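Local coordinates for apical membrane antigen 1 (Toxoplasma gondii, PDB 3ZLE), which may take part in host-cell invasion by the parasite, here represented by the conserved ectoplasmic region of an apical membrane antigen 1 paralogue made by sporozoites, at residues G229-G234 / I356-P361; V366-E371 / Q379-C384. One frame throughout, in Å; residues are numbered along the deposited sequence.

Contact 1 of 2, residues G229-G234 / I356-P361; sequences GKWEDG and IPIEGP
The tight turn of the antiparallel beta hairpin 226-232/235-238, built on D233 and G234, abuts strand 358-359, the outer strand of a small C-terminal sheet. Both turn residues have positive phi (64° and 65°), a conformation that glycine adopts readily, and the CA atoms of G234 and G360 are the nearest pair of alpha carbons, 4.6 Å apart. No hydrogen bond crosses the contact; the two segments meet through van der Waals packing alone. I358 supplies the apolar part. Its CG2 branch, anti to the backbone N, leans on the turn 3.5 Å from G234 O and also reaches the rim of the W231 indole, 4.0 Å from CZ2, lying at the ring edge near its plane. W231 has CG anti to its own backbone N (chi1 -169°), beside the carbonyl carbon. One face of the ring is overlain by the hairpin's own turn, with G234 C 3.3 Å above the plane and displaced toward the rim. NE1 makes a weak hydrogen bond to G5 O, near the start of the modelled chain. G360 N, though close to the turn, bonds to V368 of the neighbouring strand instead. At the exposed end P361 sets its CD against D233, 3.2 Å from D233 O and 4.2 Å from D233 CB.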
loop_
_atom_site.group_PDB
_atom_site.type_symbol
_atom_site.label_atom_id
_atom_site.label_comp_id
_atom_site.label_asym_id
_atom_site.label_seq_id
_atom_site.Cartn_x
_atom_site.Cartn_y
_atom_site.Cartn_z
ATOM N N GLY A 229 -14.262 8.751 -9.615
ATOM C CA GLY A 229 -15.739 8.799 -9.610
ATOM C C GLY A 229 -16.464 7.493 -9.930
ATOM O O GLY A 229 -15.877 6.412 -9.888
ATOM N N LYS A 230 -17.785 7.613 -10.092
ATOM C CA LYS A 230 -18.669 6.544 -10.488
ATOM C C LYS A 230 -19.468 7.017 -11.678
ATOM O O LYS A 230 -20.127 8.044 -11.602
ATOM C CB LYS A 230 -19.646 6.217 -9.354
ATOM C CG LYS A 230 -20.208 4.804 -9.408
ATOM C CD LYS A 230 -19.086 3.767 -9.201
ATOM C CE LYS A 230 -19.630 2.372 -8.886
ATOM N NZ LYS A 230 -19.694 2.128 -7.415
ATOM N N TRP A 231 -19.462 6.249 -12.757
ATOM C CA TRP A 231 -20.198 6.612 -13.944
ATOM C C TRP A 231 -21.701 6.419 -13.720
ATOM O O TRP A 231 -22.140 5.319 -13.372
ATOM C CB TRP A 231 -19.748 5.744 -15.130
ATOM C CG TRP A 231 -20.260 6.228 -16.417
ATOM C CD1 TRP A 231 -21.370 5.778 -17.093
ATOM C CD2 TRP A 231 -19.756 7.347 -17.166
ATOM N NE1 TRP A 231 -21.522 6.483 -18.258
ATOM C CE2 TRP A 231 -20.562 7.471 -18.317
ATOM C CE3 TRP A 231 -18.655 8.211 -17.005
ATOM C CZ2 TRP A 231 -20.297 8.415 -19.327
ATOM C CZ3 TRP A 231 -18.394 9.157 -17.992
ATOM C CH2 TRP A 231 -19.232 9.261 -19.145
ATOM N N GLU A 232 -22.465 7.498 -13.930
ATOM C CA GLU A 232 -23.920 7.545 -13.747
ATOM C C GLU A 232 -24.469 8.681 -14.602
ATOM O O GLU A 232 -24.016 9.826 -14.498
ATOM C CB GLU A 232 -24.291 7.873 -12.295
ATOM C CG GLU A 232 -23.745 6.946 -11.229
ATOM C CD GLU A 232 -23.794 7.591 -9.853
ATOM O OE1 GLU A 232 -24.543 8.580 -9.702
ATOM O OE2 GLU A 232 -23.044 7.153 -8.948
ATOM N N ASP A 233 -25.484 8.386 -15.399
ATOM C CA ASP A 233 -26.189 9.427 -16.128
ATOM C C ASP A 233 -25.280 10.124 -17.123
ATOM O O ASP A 233 -25.304 11.346 -17.244
ATOM C CB ASP A 233 -26.763 10.455 -15.164
ATOM C CG ASP A 233 -27.995 9.959 -14.460
ATOM O OD1 ASP A 233 -28.904 9.439 -15.146
ATOM O OD2 ASP A 233 -28.052 10.082 -13.217
ATOM N N GLY A 234 -24.463 9.347 -17.818
ATOM C CA GLY A 234 -23.607 9.891 -18.877
ATOM C C GLY A 234 -22.521 10.873 -18.453
ATOM O O GLY A 234 -21.985 11.586 -19.300
ATOM N N ILE A 356 -15.431 10.542 -29.317
ATOM C CA ILE A 356 -16.805 11.032 -29.408
ATOM C C ILE A 356 -17.295 11.608 -28.068
ATOM O O ILE A 356 -17.414 10.877 -27.075
ATOM C CB ILE A 356 -17.782 9.929 -29.831
ATOM C CG1 ILE A 356 -17.289 9.191 -31.072
ATOM C CG2 ILE A 356 -19.182 10.496 -30.038
ATOM C CD1 ILE A 356 -17.714 7.730 -31.065
ATOM N N PRO A 357 -17.689 12.888 -28.071
ATOM C CA PRO A 357 -18.095 13.565 -26.838
ATOM C C PRO A 357 -19.379 12.996 -26.306
ATOM O O PRO A 357 -20.223 12.549 -27.070
ATOM C CB PRO A 357 -18.305 15.020 -27.279
ATOM C CG PRO A 357 -18.549 14.950 -28.752
ATOM C CD PRO A 357 -17.742 13.780 -29.245
ATOM N N ILE A 358 -19.506 12.973 -24.990
ATOM C CA ILE A 358 -20.609 12.290 -24.350
ATOM C C ILE A 358 -21.316 13.349 -23.542
ATOM O O ILE A 358 -20.682 13.997 -22.717
ATOM C CB ILE A 358 -20.063 11.247 -23.360
ATOM C CG1 ILE A 358 -19.119 10.264 -24.057
ATOM C CG2 ILE A 358 -21.178 10.590 -22.582
ATOM C CD1 ILE A 358 -17.709 10.324 -23.535
ATOM N N GLU A 359 -22.651 13.407 -23.660
ATOM C CA GLU A 359 -23.459 14.483 -23.081
ATOM C C GLU A 359 -24.356 13.945 -21.994
ATOM O O GLU A 359 -25.268 13.209 -22.300
ATOM C CB GLU A 359 -24.394 15.067 -24.146
ATOM C CG GLU A 359 -23.739 15.444 -25.468
ATOM C CD GLU A 359 -24.577 16.446 -26.261
ATOM O OE1 GLU A 359 -25.671 16.825 -25.794
ATOM O OE2 GLU A 359 -24.140 16.866 -27.347
ATOM N N GLY A 360 -24.222 14.425 -20.766
ATOM C CA GLY A 360 -25.217 14.109 -19.736
ATOM C C GLY A 360 -26.624 14.608 -20.065
ATOM O O GLY A 360 -26.834 15.318 -21.048
ATOM N N PRO A 361 -27.604 14.237 -19.245
ATOM C CA PRO A 361 -28.950 14.794 -19.440
ATOM C C PRO A 361 -29.034 16.251 -18.937
ATOM O O PRO A 361 -28.261 16.632 -18.042
ATOM C CB PRO A 361 -29.816 13.874 -18.569
ATOM C CG PRO A 361 -28.897 13.390 -17.482
ATOM C CD PRO A 361 -27.460 13.617 -17.915
#

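Contact 2 of 2, residues V366-E371 / Q379-C384; sequences VQVVTE and QTSKAC
V368 CG1 and Q379 CG each stand anti to their own backbone N (chi1 -177° and -174°), and these two carbons meet at 3.6 Å across the antiparallel beta hairpin 366-373/376-383. On the same face, V366 CG1 lies 3.5 Å from S381 CB. Two hydrogen-bonded pairs, Q367 with K382 and V369 with T380, alternate with three non-hydrogen-bonded ones, and each of the four N-H...O bonds is accompanied by a CA-H...O contact to the same carbonyl oxygen. Across the opposite face the extended K382 chain runs beside Q367 and obliquely past V369, whose CG2 touches its CD at 3.8 Å. Beyond K382, the disulfide between C384 and C362 ties the hairpin to the chain ahead of it; C384 SG packs 3.9 Å from Q367 CG. Two waters bridge polar groups of the two strands. One molecule accepts a bond from T380 OG1 while donating to E371 OE2 and, more distantly, to V369 O. A second joins T370 OG1 to Q379, whose NE2 is held by C236 O of another strand; this water donates to Q379 OE1 at 2.6 Å.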
loop_
_atom_site.group_PDB
_atom_site.type_symbol
_atom_site.label_atom_id
_atom_site.label_comp_id
_atom_site.label_asym_id
_atom_site.label_seq_id
_atom_site.Cartn_x
_atom_site.Cartn_y
_atom_site.Cartn_z
ATOM N N VAL A 366 -28.327 22.897 -17.095
ATOM C CA VAL A 366 -26.900 22.503 -17.175
ATOM C C VAL A 366 -26.761 21.001 -17.451
ATOM O O VAL A 366 -27.358 20.176 -16.771
ATOM C CB VAL A 366 -26.141 22.859 -15.871
ATOM C CG1 VAL A 366 -24.690 22.398 -15.950
ATOM C CG2 VAL A 366 -26.172 24.362 -15.639
ATOM N N GLN A 367 -25.999 20.656 -18.474
ATOM C CA GLN A 367 -25.601 19.260 -18.684
ATOM C C GLN A 367 -24.077 19.104 -18.546
ATOM O O GLN A 367 -23.335 20.054 -18.805
ATOM C CB GLN A 367 -26.035 18.806 -20.069
ATOM C CG GLN A 367 -25.421 19.599 -21.207
ATOM C CD GLN A 367 -26.002 19.188 -22.537
ATOM O OE1 GLN A 367 -26.704 18.185 -22.618
ATOM N NE2 GLN A 367 -25.694 19.934 -23.590
ATOM N N VAL A 368 -23.615 17.907 -18.172
ATOM C CA VAL A 368 -22.176 17.628 -18.072
ATOM C C VAL A 368 -21.682 16.964 -19.352
ATOM O O VAL A 368 -22.404 16.186 -19.964
ATOM C CB VAL A 368 -21.869 16.800 -16.816
ATOM C CG1 VAL A 368 -20.354 16.560 -16.669
ATOM C CG2 VAL A 368 -22.398 17.542 -15.584
ATOM N N VAL A 369 -20.591 17.483 -19.906
ATOM C CA VAL A 369 -20.127 17.057 -21.219
ATOM C C VAL A 369 -18.685 16.577 -21.007
ATOM O O VAL A 369 -17.937 17.198 -20.240
ATOM C CB VAL A 369 -20.214 18.248 -22.235
ATOM C CG1 VAL A 369 -19.580 17.924 -23.566
ATOM C CG2 VAL A 369 -21.664 18.620 -22.496
ATOM N N THR A 370 -18.378 15.372 -21.499
ATOM C CA THR A 370 -17.024 14.792 -21.445
ATOM C C THR A 370 -16.443 14.789 -22.854
ATOM O O THR A 370 -17.066 14.288 -23.776
ATOM C CB THR A 370 -17.048 13.324 -20.927
ATOM O OG1 THR A 370 -17.834 13.239 -19.734
ATOM C CG2 THR A 370 -15.632 12.811 -20.608
ATOM N N GLU A 371 -15.297 15.437 -23.040
ATOM C CA GLU A 371 -14.702 15.484 -24.363
ATOM C C GLU A 371 -13.193 15.336 -24.343
ATOM O O GLU A 371 -12.564 15.261 -23.274
ATOM C CB GLU A 371 -15.033 16.764 -25.149
ATOM C CG GLU A 371 -16.309 17.513 -24.813
ATOM C CD GLU A 371 -16.259 18.942 -25.347
ATOM O OE1 GLU A 371 -16.331 19.116 -26.578
ATOM O OE2 GLU A 371 -16.036 19.875 -24.550
ATOM N N GLN A 379 -13.979 17.395 -18.608
ATOM C CA GLN A 379 -15.332 17.320 -18.099
ATOM C C GLN A 379 -15.771 18.740 -17.771
ATOM O O GLN A 379 -15.166 19.387 -16.936
ATOM C CB GLN A 379 -15.364 16.492 -16.827
ATOM C CG GLN A 379 -16.771 16.232 -16.296
ATOM C CD GLN A 379 -16.843 14.961 -15.510
ATOM O OE1 GLN A 379 -16.172 13.999 -15.843
ATOM N NE2 GLN A 379 -17.567 14.979 -14.400
ATOM N N THR A 380 -16.836 19.216 -18.399
ATOM C CA THR A 380 -17.330 20.562 -18.083
ATOM C C THR A 380 -18.841 20.593 -18.007
ATOM O O THR A 380 -19.512 19.828 -18.680
ATOM C CB THR A 380 -16.920 21.577 -19.147
ATOM O OG1 THR A 380 -17.390 21.122 -20.412
ATOM C CG2 THR A 380 -15.407 21.748 -19.190
ATOM N N SER A 381 -19.368 21.553 -17.262
ATOM C CA SER A 381 -20.779 21.925 -17.395
ATOM C C SER A 381 -21.040 22.785 -18.623
ATOM O O SER A 381 -20.256 23.651 -18.951
ATOM C CB SER A 381 -21.230 22.661 -16.175
ATOM O OG SER A 381 -21.188 21.814 -15.075
ATOM N N LYS A 382 -22.211 22.601 -19.219
ATOM C CA LYS A 382 -22.586 23.282 -20.444
ATOM C C LYS A 382 -24.019 23.745 -20.317
ATOM O O LYS A 382 -24.889 23.008 -19.825
ATOM C CB LYS A 382 -22.469 22.328 -21.634
ATOM C CG LYS A 382 -22.894 22.936 -22.963
ATOM C CD LYS A 382 -22.813 21.908 -24.076
ATOM C CE LYS A 382 -23.453 22.413 -25.353
ATOM N NZ LYS A 382 -22.919 21.674 -26.535
ATOM N N ALA A 383 -24.276 24.955 -20.789
ATOM C CA ALA A 383 -25.631 25.503 -20.789
ATOM C C ALA A 383 -26.447 24.807 -21.846
ATOM O O ALA A 383 -25.987 24.588 -22.974
ATOM C CB ALA A 383 -25.597 26.988 -21.058
ATOM N N CYS A 384 -27.659 24.424 -21.495
ATOM C CA CYS A 384 -28.420 23.678 -22.456
ATOM C C CYS A 384 -29.889 24.082 -22.594
ATOM O O CYS A 384 -30.714 23.283 -23.015
ATOM C CB CYS A 384 -28.220 22.177 -22.229
ATOM S SG CYS A 384 -28.793 21.517 -20.645
HETATM O O HOH W 1 -15.974 19.395 -21.716
HETATM O O HOH W 2 -16.666 12.080 -17.517
#

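Contacts 1 and 2 come one after the other along the chain, their centres 9 Å apart. Segment 356-361 and both segments of contact 2 belong to one antiparallel sheet ordered 358-359, 366-373, 376-383; segment 229-234 lies on strand 226-232 of an earlier sheet. Strand 366-373 is central: it pairs with 376-383 in contact 2 and, on its other edge, with 358-359, where T370 N bonds to I358 O at 2.9 Å. Contact 2 lies within this small disulfide-rich unit, probably the family's domain III, though its Q379 also reaches the earlier sheet. The pair illustrates how local hydrogen-bonded pairing builds a module and a small contact without hydrogen bonds joins it to the preceding part of the ectodomain.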